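Local coordinates for protein cruciferin (Brassica napus, PDB 3KGL) that probably serves as a seed storage protein, a nutrient reservoir of the 11S globulin family built from two cupin domains, at residues A[17-22]-A[30-35]; A[36-41]-A[345-350]; A[339-344]-A[399-404]; A[355-360]-A[370-375]. One frame throughout, in Å; residues are numbered along the deposited sequence.

Contact 1: residues A[17-22]-A[30-35]; sequences PSHVLK and VWDHHA
The carbonyl oxygen V30 O is gripped by two backbone N-H groups of the facing chain. S18 N reaches it at 3.0 Å in a nearly straight bond of 171°. H19 N adds a weak bond at 3.3 Å. In return V30 N donates to H19 O at 3.1 Å. S18 and H19 thus both face V30, which is a classic beta bulge. The bulge sits near the beginning of strand 19-23, opposite V30 at the end of the antiparallel strand 26-30, at the border of the N-terminal cupin domain's sheet. Strand 19-23 is the outermost strand there within this chain.

Side chains pack around the bulge. P17 lies beside W31, both pointing the same way, and covers one face of the indole. P17 CD sits 3.9 Å from the centroid of the six-membered ring of W31, a CH-pi contact. P17 CG rests near CZ3 and CH2 of the same ring. F45 meets the indole edge-to-face. An alanine in place of W31 would probably leave the P17 ring without its flat partner and open a gap beside F45.

S18 OG touches D32 CB at 3.6 Å. D32 CG is anti to the backbone N and beside the carbonyl carbon (chi1 -168°), on the side of the residues that follow. D32 OD1 accepts from H34 N at 3.1 Å, an Asx turn within a type I turn that leads to A35, the N-cap of helix 36-41. H19 NE2 and D32 OD1 are 4.5 Å apart, so a charge on this imidazole would probably feel the carboxylate.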
loop_
_atom_site.group_PDB
_atom_site.type_symbol
_atom_site.label_atom_id
_atom_site.label_comp_id
_atom_site.label_asym_id
_atom_site.label_seq_id
_atom_site.Cartn_x
_atom_site.Cartn_y
_atom_site.Cartn_z
ATOM N N PRO A 17 25.870 -4.646 -12.226
ATOM C CA PRO A 17 25.202 -5.936 -12.047
ATOM C C PRO A 17 25.935 -6.862 -11.087
ATOM O O PRO A 17 27.136 -6.726 -10.950
ATOM C CB PRO A 17 25.182 -6.500 -13.465
ATOM C CG PRO A 17 25.056 -5.319 -14.299
ATOM C CD PRO A 17 25.937 -4.283 -13.649
ATOM N N SER A 18 25.217 -7.775 -10.436
ATOM C CA SER A 18 25.822 -8.658 -9.439
ATOM C C SER A 18 25.713 -10.121 -9.800
ATOM O O SER A 18 26.279 -10.964 -9.109
ATOM C CB SER A 18 25.224 -8.440 -8.046
ATOM O OG SER A 18 25.613 -7.172 -7.535
ATOM N N HIS A 19 24.968 -10.419 -10.861
ATOM C CA HIS A 19 24.839 -11.786 -11.364
ATOM C C HIS A 19 24.620 -11.655 -12.855
ATOM O O HIS A 19 23.990 -10.690 -13.298
ATOM C CB HIS A 19 23.625 -12.528 -10.771
ATOM C CG HIS A 19 23.351 -12.243 -9.322
ATOM N ND1 HIS A 19 23.723 -13.107 -8.312
ATOM C CD2 HIS A 19 22.700 -11.213 -8.721
ATOM C CE1 HIS A 19 23.336 -12.607 -7.148
ATOM N NE2 HIS A 19 22.714 -11.460 -7.369
ATOM N N VAL A 20 25.120 -12.609 -13.638
ATOM C CA VAL A 20 24.819 -12.572 -15.063
ATOM C C VAL A 20 24.290 -13.894 -15.609
ATOM O O VAL A 20 24.755 -14.960 -15.242
ATOM C CB VAL A 20 25.971 -11.985 -15.892
ATOM C CG1 VAL A 20 25.820 -12.330 -17.371
ATOM C CG2 VAL A 20 25.989 -10.473 -15.696
ATOM N N LEU A 21 23.261 -13.809 -16.441
ATOM C CA LEU A 21 22.678 -14.986 -17.058
ATOM C C LEU A 21 23.051 -14.935 -18.509
ATOM O O LEU A 21 22.494 -14.151 -19.286
ATOM C CB LEU A 21 21.161 -15.003 -16.907
ATOM C CG LEU A 21 20.711 -14.912 -15.455
ATOM C CD1 LEU A 21 19.226 -14.660 -15.396
ATOM C CD2 LEU A 21 21.082 -16.186 -14.743
ATOM N N LYS A 22 24.023 -15.766 -18.861
ATOM C CA LYS A 22 24.565 -15.775 -20.203
ATOM C C LYS A 22 23.716 -16.692 -21.064
ATOM O O LYS A 22 23.553 -17.868 -20.761
ATOM C CB LYS A 22 26.051 -16.175 -20.179
ATOM C CG LYS A 22 26.888 -15.244 -19.294
ATOM C CD LYS A 22 28.230 -15.810 -18.848
ATOM C CE LYS A 22 29.379 -15.149 -19.607
ATOM N NZ LYS A 22 30.621 -15.003 -18.779
ATOM N N VAL A 30 21.711 -8.613 -13.890
ATOM C CA VAL A 30 20.755 -8.240 -12.869
ATOM C C VAL A 30 21.429 -7.706 -11.610
ATOM O O VAL A 30 22.377 -8.313 -11.097
ATOM C CB VAL A 30 19.792 -9.418 -12.568
ATOM C CG1 VAL A 30 20.472 -10.729 -12.845
ATOM C CG2 VAL A 30 19.271 -9.358 -11.146
ATOM N N TRP A 31 20.925 -6.556 -11.145
ATOM C CA TRP A 31 21.413 -5.848 -9.960
ATOM C C TRP A 31 20.948 -6.499 -8.674
ATOM O O TRP A 31 19.937 -7.192 -8.646
ATOM C CB TRP A 31 20.940 -4.402 -9.972
ATOM C CG TRP A 31 21.918 -3.446 -10.577
ATOM C CD1 TRP A 31 22.829 -2.695 -9.911
ATOM C CD2 TRP A 31 22.082 -3.130 -11.966
ATOM N NE1 TRP A 31 23.552 -1.931 -10.789
ATOM C CE2 TRP A 31 23.116 -2.182 -12.057
ATOM C CE3 TRP A 31 21.461 -3.559 -13.138
ATOM C CZ2 TRP A 31 23.541 -1.657 -13.263
ATOM C CZ3 TRP A 31 21.888 -3.035 -14.341
ATOM C CH2 TRP A 31 22.913 -2.092 -14.394
ATOM N N ASP A 32 21.682 -6.254 -7.597
ATOM C CA ASP A 32 21.336 -6.838 -6.314
ATOM C C ASP A 32 20.381 -5.961 -5.487
ATOM O O ASP A 32 20.729 -4.849 -5.067
ATOM C CB ASP A 32 22.594 -7.120 -5.513
ATOM C CG ASP A 32 22.321 -7.975 -4.308
ATOM O OD1 ASP A 32 21.232 -8.591 -4.252
ATOM O OD2 ASP A 32 23.189 -8.039 -3.422
ATOM N N HIS A 33 19.182 -6.470 -5.233
ATOM C CA HIS A 33 18.201 -5.703 -4.481
ATOM C C HIS A 33 18.398 -5.857 -2.978
ATOM O O HIS A 33 17.751 -5.158 -2.200
ATOM C CB HIS A 33 16.784 -6.106 -4.890
ATOM C CG HIS A 33 16.588 -7.584 -4.980
ATOM N ND1 HIS A 33 16.966 -8.317 -6.086
ATOM C CD2 HIS A 33 16.064 -8.469 -4.098
ATOM C CE1 HIS A 33 16.678 -9.591 -5.880
ATOM N NE2 HIS A 33 16.132 -9.713 -4.683
ATOM N N HIS A 34 19.282 -6.775 -2.579
ATOM C CA HIS A 34 19.649 -6.961 -1.170
ATOM C C HIS A 34 20.725 -5.969 -0.725
ATOM O O HIS A 34 21.112 -5.940 0.441
ATOM C CB HIS A 34 20.171 -8.373 -0.905
ATOM C CG HIS A 34 19.197 -9.456 -1.229
ATOM N ND1 HIS A 34 19.432 -10.389 -2.214
ATOM C CD2 HIS A 34 17.996 -9.768 -0.690
ATOM C CE1 HIS A 34 18.413 -11.229 -2.270
ATOM N NE2 HIS A 34 17.527 -10.874 -1.357
ATOM N N ALA A 35 21.241 -5.190 -1.663
ATOM C CA ALA A 35 22.133 -4.110 -1.304
ATOM C C ALA A 35 21.341 -3.129 -0.440
ATOM O O ALA A 35 20.226 -2.745 -0.799
ATOM C CB ALA A 35 22.661 -3.422 -2.558
#

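Contact 2: residues A[36-41]-A[345-350]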
loop_
_atom_site.group_PDB
_atom_site.type_symbol
_atom_site.label_atom_id
_atom_site.label_comp_id
_atom_site.label_asym_id
_atom_site.label_seq_id
_atom_site.Cartn_x
_atom_site.Cartn_y
_atom_site.Cartn_z
ATOM N N PRO A 36 21.904 -2.729 0.712
ATOM C CA PRO A 36 21.196 -1.768 1.565
ATOM C C PRO A 36 20.673 -0.594 0.756
ATOM O O PRO A 36 19.507 -0.265 0.848
ATOM C CB PRO A 36 22.276 -1.322 2.531
ATOM C CG PRO A 36 23.118 -2.564 2.683
ATOM C CD PRO A 36 23.176 -3.163 1.311
ATOM N N GLN A 37 21.529 0.005 -0.052
ATOM C CA GLN A 37 21.158 1.132 -0.907
ATOM C C GLN A 37 19.983 0.874 -1.862
ATOM O O GLN A 37 19.156 1.766 -2.091
ATOM C CB GLN A 37 22.397 1.579 -1.680
ATOM C CG GLN A 37 22.156 2.184 -3.031
ATOM C CD GLN A 37 23.466 2.545 -3.710
ATOM O OE1 GLN A 37 23.478 3.115 -4.804
ATOM N NE2 GLN A 37 24.585 2.209 -3.058
ATOM N N LEU A 38 19.906 -0.330 -2.429
ATOM C CA LEU A 38 18.800 -0.663 -3.331
ATOM C C LEU A 38 17.539 -1.064 -2.577
ATOM O O LEU A 38 16.430 -0.781 -3.029
ATOM C CB LEU A 38 19.189 -1.749 -4.339
ATOM C CG LEU A 38 19.726 -1.235 -5.676
ATOM C CD1 LEU A 38 19.673 -2.328 -6.719
ATOM C CD2 LEU A 38 18.916 -0.043 -6.135
ATOM N N ARG A 39 17.720 -1.719 -1.433
ATOM C CA ARG A 39 16.609 -2.164 -0.593
ATOM C C ARG A 39 15.769 -0.986 -0.092
ATOM O O ARG A 39 14.540 -1.038 -0.116
ATOM C CB ARG A 39 17.131 -3.018 0.567
ATOM C CG ARG A 39 16.109 -3.425 1.615
ATOM C CD ARG A 39 16.577 -4.672 2.375
ATOM N NE ARG A 39 17.845 -4.448 3.066
ATOM C CZ ARG A 39 18.724 -5.402 3.370
ATOM N NH1 ARG A 39 18.484 -6.668 3.038
ATOM N NH2 ARG A 39 19.852 -5.081 3.999
ATOM N N CYS A 40 16.434 0.077 0.339
ATOM C CA CYS A 40 15.765 1.317 0.712
ATOM C C CYS A 40 14.831 1.825 -0.387
ATOM O O CYS A 40 13.647 2.041 -0.147
ATOM C CB CYS A 40 16.798 2.397 1.072
ATOM S SG CYS A 40 16.152 4.093 1.358
ATOM N N SER A 41 15.368 2.025 -1.585
ATOM C CA SER A 41 14.581 2.546 -2.700
ATOM C C SER A 41 13.435 1.622 -3.083
ATOM O O SER A 41 12.549 2.001 -3.839
ATOM C CB SER A 41 15.477 2.814 -3.910
ATOM O OG SER A 41 15.977 4.142 -3.873
ATOM N N ASN A 345 11.242 7.684 -4.624
ATOM C CA ASN A 345 12.599 7.193 -4.593
ATOM C C ASN A 345 13.089 7.143 -6.015
ATOM O O ASN A 345 12.341 6.777 -6.912
ATOM C CB ASN A 345 12.646 5.820 -3.957
ATOM C CG ASN A 345 12.437 5.881 -2.478
ATOM O OD1 ASN A 345 12.397 6.971 -1.893
ATOM N ND2 ASN A 345 12.295 4.721 -1.853
ATOM N N ALA A 346 14.333 7.540 -6.232
ATOM C CA ALA A 346 14.889 7.547 -7.573
ATOM C C ALA A 346 15.905 6.435 -7.736
ATOM O O ALA A 346 16.416 5.890 -6.758
ATOM C CB ALA A 346 15.527 8.894 -7.874
ATOM N N VAL A 347 16.172 6.091 -8.988
ATOM C CA VAL A 347 17.255 5.185 -9.336
ATOM C C VAL A 347 17.856 5.712 -10.641
ATOM O O VAL A 347 17.151 5.906 -11.628
ATOM C CB VAL A 347 16.760 3.724 -9.402
ATOM C CG1 VAL A 347 17.176 3.025 -10.697
ATOM C CG2 VAL A 347 17.191 2.965 -8.143
ATOM N N LEU A 348 19.152 6.012 -10.617
ATOM C CA LEU A 348 19.781 6.758 -11.701
ATOM C C LEU A 348 20.743 5.893 -12.487
ATOM O O LEU A 348 21.611 5.219 -11.919
ATOM C CB LEU A 348 20.522 7.969 -11.150
ATOM C CG LEU A 348 21.289 8.808 -12.170
ATOM C CD1 LEU A 348 21.387 10.244 -11.690
ATOM C CD2 LEU A 348 22.673 8.248 -12.425
ATOM N N TYR A 349 20.601 5.931 -13.802
ATOM C CA TYR A 349 21.446 5.124 -14.669
ATOM C C TYR A 349 22.123 6.026 -15.688
ATOM O O TYR A 349 21.472 6.861 -16.322
ATOM C CB TYR A 349 20.606 4.034 -15.345
ATOM C CG TYR A 349 21.329 3.109 -16.302
ATOM C CD1 TYR A 349 21.982 1.971 -15.850
ATOM C CD2 TYR A 349 21.309 3.353 -17.672
ATOM C CE1 TYR A 349 22.630 1.111 -16.741
ATOM C CE2 TYR A 349 21.946 2.507 -18.567
ATOM C CZ TYR A 349 22.601 1.387 -18.100
ATOM O OH TYR A 349 23.221 0.557 -19.006
ATOM N N VAL A 350 23.439 5.873 -15.815
ATOM C CA VAL A 350 24.202 6.622 -16.795
ATOM C C VAL A 350 24.199 5.836 -18.101
ATOM O O VAL A 350 24.528 4.653 -18.114
ATOM C CB VAL A 350 25.639 6.816 -16.305
ATOM C CG1 VAL A 350 26.465 7.621 -17.316
ATOM C CG2 VAL A 350 25.618 7.493 -14.965
#
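N345 ND2 points at S41 O over 3.4 Å, a polar contact between the start of strand 346-352 and helix 36-41. The bond is straight but long, and therefore weak. The same nitrogen packs against S41 CA at 3.3 Å. A chi1 of -73° sets N345 CG anti to its own carbonyl carbon, 4.0 Å from S41 CA. The amide has firmer partners elsewhere. N345 OD1 accepts from Q382 N, and ND2 also donates to Q187 O of the second subunit. The amide therefore links S41 of the helix, the backbone at Q382, and Q187 of the second subunit.

S41 OG lies 3.4 Å from A346 O, a weak bond at most. Its main polar partner is the hydroxyl of S379. S41 OG also touches N345 CB at 3.7 Å.

The apolar part is small. L38 CD2 meets V347 CG2 at 4.0 Å, and the two side chains cross at about a right angle. V347 further touches V43 and F45 of strand 43-50 and L377.

The disulfide between C40 and C7 fixes the helix to the N-terminal segment. The helix belongs to the N-terminal cupin range, whereas the strand belongs to the C-terminal one, so this buried contact joins the two halves of the subunit. Strand 346-352 lies between strands 394-401 and 377-380 in its antiparallel sheet, and the helix packs at its beginning.

Contact 3: residues A[339-344]-A[399-404]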
loop_
_atom_site.group_PDB
_atom_site.type_symbol
_atom_site.label_atom_id
_atom_site.label_comp_id
_atom_site.label_asym_id
_atom_site.label_seq_id
_atom_site.Cartn_x
_atom_site.Cartn_y
_atom_site.Cartn_z
ATOM N N GLN A 339 18.838 19.216 -6.143
ATOM C CA GLN A 339 17.414 18.918 -6.017
ATOM C C GLN A 339 17.189 17.680 -5.144
ATOM O O GLN A 339 18.097 16.882 -4.932
ATOM C CB GLN A 339 16.807 18.689 -7.410
ATOM C CG GLN A 339 17.357 17.464 -8.160
ATOM C CD GLN A 339 17.127 17.521 -9.664
ATOM O OE1 GLN A 339 16.934 16.489 -10.323
ATOM N NE2 GLN A 339 17.156 18.732 -10.216
ATOM N N TRP A 340 15.978 17.524 -4.627
ATOM C CA TRP A 340 15.590 16.267 -4.006
ATOM C C TRP A 340 14.241 15.863 -4.559
ATOM O O TRP A 340 13.630 16.619 -5.286
ATOM C CB TRP A 340 15.553 16.383 -2.490
ATOM C CG TRP A 340 14.307 17.012 -1.880
ATOM C CD1 TRP A 340 13.134 16.375 -1.557
ATOM C CD2 TRP A 340 14.141 18.376 -1.458
ATOM N NE1 TRP A 340 12.252 17.261 -0.987
ATOM C CE2 TRP A 340 12.847 18.493 -0.914
ATOM C CE3 TRP A 340 14.958 19.511 -1.501
ATOM C CZ2 TRP A 340 12.353 19.689 -0.430
ATOM C CZ3 TRP A 340 14.465 20.698 -1.017
ATOM C CH2 TRP A 340 13.177 20.780 -0.489
ATOM N N ASN A 341 13.784 14.661 -4.252
ATOM C CA ASN A 341 12.451 14.266 -4.672
ATOM C C ASN A 341 11.498 14.259 -3.484
ATOM O O ASN A 341 11.778 13.643 -2.455
ATOM C CB ASN A 341 12.489 12.925 -5.401
ATOM C CG ASN A 341 13.252 13.006 -6.705
ATOM O OD1 ASN A 341 13.434 14.094 -7.239
ATOM N ND2 ASN A 341 13.710 11.867 -7.218
ATOM N N ALA A 342 10.385 14.972 -3.630
ATOM C CA ALA A 342 9.456 15.199 -2.530
ATOM C C ALA A 342 8.643 13.967 -2.183
ATOM O O ALA A 342 8.222 13.807 -1.034
ATOM C CB ALA A 342 8.542 16.343 -2.856
ATOM N N ASN A 343 8.430 13.094 -3.168
ATOM C CA ASN A 343 7.484 11.982 -3.013
ATOM C C ASN A 343 7.875 10.693 -3.717
ATOM O O ASN A 343 7.047 9.793 -3.875
ATOM C CB ASN A 343 6.078 12.395 -3.468
ATOM C CG ASN A 343 6.026 12.843 -4.942
ATOM O OD1 ASN A 343 7.035 13.234 -5.542
ATOM N ND2 ASN A 343 4.828 12.797 -5.520
ATOM N N ALA A 344 9.133 10.594 -4.131
ATOM C CA ALA A 344 9.586 9.405 -4.843
ATOM C C ALA A 344 10.997 8.975 -4.480
ATOM O O ALA A 344 11.846 9.776 -4.084
ATOM C CB ALA A 344 9.486 9.621 -6.337
ATOM N N GLU A 399 16.663 8.593 -15.033
ATOM C CA GLU A 399 16.169 8.358 -13.664
ATOM C C GLU A 399 14.805 7.655 -13.684
ATOM O O GLU A 399 13.917 8.047 -14.429
ATOM C CB GLU A 399 16.001 9.669 -12.895
ATOM C CG GLU A 399 17.221 10.583 -12.836
ATOM C CD GLU A 399 16.943 11.892 -12.085
ATOM O OE1 GLU A 399 16.136 11.884 -11.124
ATOM O OE2 GLU A 399 17.539 12.933 -12.452
ATOM N N PHE A 400 14.639 6.624 -12.861
ATOM C CA PHE A 400 13.332 6.006 -12.646
ATOM C C PHE A 400 12.823 6.332 -11.247
ATOM O O PHE A 400 13.372 5.851 -10.264
ATOM C CB PHE A 400 13.404 4.487 -12.786
ATOM C CG PHE A 400 13.661 4.009 -14.181
ATOM C CD1 PHE A 400 12.678 4.088 -15.150
ATOM C CD2 PHE A 400 14.876 3.457 -14.522
ATOM C CE1 PHE A 400 12.909 3.633 -16.440
ATOM C CE2 PHE A 400 15.110 3.001 -15.807
ATOM C CZ PHE A 400 14.125 3.090 -16.766
ATOM N N LYS A 401 11.766 7.132 -11.157
ATOM C CA LYS A 401 11.198 7.519 -9.862
ATOM C C LYS A 401 10.006 6.634 -9.455
ATOM O O LYS A 401 9.306 6.106 -10.312
ATOM C CB LYS A 401 10.816 8.997 -9.891
ATOM C CG LYS A 401 11.869 9.836 -10.583
ATOM C CD LYS A 401 11.915 11.268 -10.075
ATOM C CE LYS A 401 13.134 11.965 -10.620
ATOM N NZ LYS A 401 13.193 13.387 -10.245
ATOM N N THR A 402 9.785 6.461 -8.152
ATOM C CA THR A 402 8.713 5.573 -7.683
ATOM C C THR A 402 7.438 6.316 -7.321
ATOM O O THR A 402 6.824 6.052 -6.286
ATOM C CB THR A 402 9.133 4.726 -6.481
ATOM O OG1 THR A 402 9.743 5.572 -5.497
ATOM C CG2 THR A 402 10.110 3.668 -6.917
ATOM N N ASN A 403 7.054 7.242 -8.186
ATOM C CA ASN A 403 5.767 7.889 -8.098
ATOM C C ASN A 403 5.279 8.112 -9.513
ATOM O O ASN A 403 6.051 8.538 -10.365
ATOM C CB ASN A 403 5.871 9.227 -7.350
ATOM C CG ASN A 403 4.539 9.661 -6.744
ATOM O OD1 ASN A 403 3.565 9.921 -7.457
ATOM N ND2 ASN A 403 4.486 9.713 -5.417
ATOM N N ALA A 404 4.011 7.820 -9.771
ATOM C CA ALA A 404 3.443 8.101 -11.086
ATOM C C ALA A 404 3.760 9.530 -11.546
ATOM O O ALA A 404 4.106 9.754 -12.711
ATOM C CB ALA A 404 1.944 7.853 -11.084
#
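The two chains come closest where they leave their strands, with A344 CA and T402 CA 4.8 Å apart and no beta bridge between them. A344 CB fills the space there, touching K401 CB at 3.8 Å and also N403 CB.

K401 crosses N341 at about a right angle. Its chain is extended beyond CG, and NZ donates to N341 OD1 at 3.1 Å from above the carbonyl plane. The lysine CD also packs on N341 ND2 at 3.4 Å. K401 NZ makes a salt bridge with E399 OE1 at 3.4 Å. The other carboxylate oxygen, E399 OE2, accepts from W397 NE1. An alanine in place of N341 would probably cost the ammonium a polar partner and open a gap beside the lysine chain.

N403 ND2 donates to N343 O at 3.0 Å, with the acceptor near the N403 amide plane. The two asparagine side chains cross at about a right angle, and their amide planes are 33° apart. N343 OD1 is held by Q407 N, and T402 OG1 by N345 N.

Strands 334-341 and 394-401 belong to different sheets of the C-terminal cupin domain. The buried lysine charge between them is probably balanced by E399 and eased by the N341 carbonyl.

Contact 4: residues A[355-360]-A[370-375]; sequences AHVQVV and GQVSQG
Chi1 sets H356 CG anti to the backbone N (-173°), and chi2 bends the chain of Q371 at CD (63°). H356 ND1 donates to Q371 OE1 at 3.2 Å. The oxygen lies in the ring plane, at the ring edge, while the ring and amide planes are 48° apart. G370 N and O lie over one face of the ring, the oxygen offset toward the rim. G370 CA touches H356 CE1 at 3.4 Å.

The strands are antiparallel. A355 with V372 and V357 with G370 are hydrogen-bonded pairs, and H356 with Q371 is the non-hydrogen-bonded pair between them. V357 N donates to G370 O at 3.1 Å and G370 N to V357 O at 3.2 Å. A355 N donates to V372 O, while the return bond from V372 N is weak. On the other face from H356 and Q371, V357 CG1 touches V372 CG2 at 3.9 Å.

This pairing belongs to a curled sheet of the C-terminal cupin domain. The chain turns a corner at G370, between strands 366-369 and 371-373. H356 NE2 is bonded to D369 OD1, and a sulfate ion, probably from the crystallisation liquor, lies near the side chain. With both ring nitrogens engaged, rotation of the imidazole is probably restricted, and D369 would probably favour a positive charge on it.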
loop_
_atom_site.group_PDB
_atom_site.type_symbol
_atom_site.label_atom_id
_atom_site.label_comp_id
_atom_site.label_asym_id
_atom_site.label_seq_id
_atom_site.Cartn_x
_atom_site.Cartn_y
_atom_site.Cartn_z
ATOM N N ALA A 355 29.805 12.075 -14.919
ATOM C CA ALA A 355 29.527 13.292 -14.177
ATOM C C ALA A 355 29.895 13.127 -12.711
ATOM O O ALA A 355 29.967 12.016 -12.184
ATOM C CB ALA A 355 28.078 13.696 -14.326
ATOM N N HIS A 356 30.143 14.244 -12.050
ATOM C CA HIS A 356 30.511 14.197 -10.657
ATOM C C HIS A 356 29.321 14.594 -9.805
ATOM O O HIS A 356 28.783 15.698 -9.939
ATOM C CB HIS A 356 31.698 15.108 -10.380
ATOM C CG HIS A 356 32.228 14.972 -8.991
ATOM N ND1 HIS A 356 33.248 14.102 -8.670
ATOM C CD2 HIS A 356 31.850 15.564 -7.832
ATOM C CE1 HIS A 356 33.487 14.175 -7.372
ATOM N NE2 HIS A 356 32.653 15.054 -6.842
ATOM N N VAL A 357 28.897 13.680 -8.938
ATOM C CA VAL A 357 27.711 13.932 -8.134
ATOM C C VAL A 357 27.967 13.890 -6.641
ATOM O O VAL A 357 28.836 13.172 -6.150
ATOM C CB VAL A 357 26.489 13.005 -8.488
ATOM C CG1 VAL A 357 26.884 11.778 -9.304
ATOM C CG2 VAL A 357 25.766 12.586 -7.224
ATOM N N GLN A 358 27.189 14.692 -5.931
ATOM C CA GLN A 358 27.136 14.629 -4.491
ATOM C C GLN A 358 25.698 14.326 -4.054
ATOM O O GLN A 358 24.732 14.887 -4.579
ATOM C CB GLN A 358 27.634 15.937 -3.886
ATOM C CG GLN A 358 28.910 16.455 -4.525
ATOM C CD GLN A 358 29.577 17.551 -3.711
ATOM O OE1 GLN A 358 29.935 17.351 -2.548
ATOM N NE2 GLN A 358 29.759 18.713 -4.327
ATOM N N VAL A 359 25.577 13.412 -3.102
ATOM C CA VAL A 359 24.302 13.047 -2.519
ATOM C C VAL A 359 24.424 13.281 -1.012
ATOM O O VAL A 359 25.360 12.787 -0.379
ATOM C CB VAL A 359 23.998 11.564 -2.798
ATOM C CG1 VAL A 359 22.592 11.203 -2.376
ATOM C CG2 VAL A 359 24.203 11.268 -4.259
ATOM N N VAL A 360 23.496 14.051 -0.448
ATOM C CA VAL A 360 23.495 14.324 0.986
ATOM C C VAL A 360 22.222 13.771 1.657
ATOM O O VAL A 360 21.107 14.007 1.171
ATOM C CB VAL A 360 23.573 15.833 1.228
ATOM C CG1 VAL A 360 23.706 16.126 2.712
ATOM C CG2 VAL A 360 24.710 16.431 0.429
ATOM N N GLY A 370 31.592 11.610 -5.974
ATOM C CA GLY A 370 32.458 10.979 -6.946
ATOM C C GLY A 370 31.882 10.755 -8.337
ATOM O O GLY A 370 30.774 11.195 -8.698
ATOM N N GLN A 371 32.660 10.037 -9.132
ATOM C CA GLN A 371 32.353 9.873 -10.533
ATOM C C GLN A 371 31.344 8.760 -10.753
ATOM O O GLN A 371 31.292 7.776 -10.010
ATOM C CB GLN A 371 33.635 9.602 -11.304
ATOM C CG GLN A 371 33.744 10.344 -12.628
ATOM C CD GLN A 371 33.775 11.870 -12.486
ATOM O OE1 GLN A 371 33.845 12.427 -11.376
ATOM N NE2 GLN A 371 33.714 12.553 -13.625
ATOM N N VAL A 372 30.543 8.932 -11.791
ATOM C CA VAL A 372 29.497 7.986 -12.129
ATOM C C VAL A 372 29.451 7.967 -13.645
ATOM O O VAL A 372 29.319 9.014 -14.285
ATOM C CB VAL A 372 28.154 8.440 -11.539
ATOM C CG1 VAL A 372 27.021 7.770 -12.228
ATOM C CG2 VAL A 372 28.114 8.133 -10.067
ATOM N N SER A 373 29.590 6.783 -14.224
ATOM C CA SER A 373 29.795 6.688 -15.658
ATOM C C SER A 373 28.927 5.613 -16.297
ATOM O O SER A 373 28.198 4.906 -15.610
ATOM C CB SER A 373 31.265 6.399 -15.932
ATOM O OG SER A 373 31.648 5.177 -15.329
ATOM N N GLN A 374 29.029 5.490 -17.619
ATOM C CA GLN A 374 28.222 4.548 -18.386
ATOM C C GLN A 374 27.968 3.204 -17.709
ATOM O O GLN A 374 28.901 2.504 -17.312
ATOM C CB GLN A 374 28.833 4.316 -19.763
ATOM C CG GLN A 374 28.077 3.299 -20.595
ATOM C CD GLN A 374 28.089 3.634 -22.079
ATOM O OE1 GLN A 374 28.331 4.779 -22.471
ATOM N NE2 GLN A 374 27.821 2.633 -22.912
ATOM N N GLY A 375 26.688 2.854 -17.584
ATOM C CA GLY A 375 26.275 1.555 -17.077
ATOM C C GLY A 375 26.192 1.439 -15.571
ATOM O O GLY A 375 25.733 0.433 -15.054
#

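Contact 1 and the helix of contact 2 lie in the N-terminal cupin range. Strand 346-352 of contact 2 and all of contacts 3 and 4 lie in the C-terminal one. Contact 1 closes before the others open, contact 2 crosses contact 3, and contact 4 is nested within the loop that contact 3 closes. Centres of contacts 2 and 3 are about 11 Å apart, and strands 346-352 and 394-401 are sheet neighbours. Contacts 2 and 4, whose centres are about 13 Å apart, touch through V350. Contact 1 reaches contact 4 where W31 meets G375. Contact 2 thus bridges the halves of the subunit, and contacts 2, 3 and 4 all touch the second subunit.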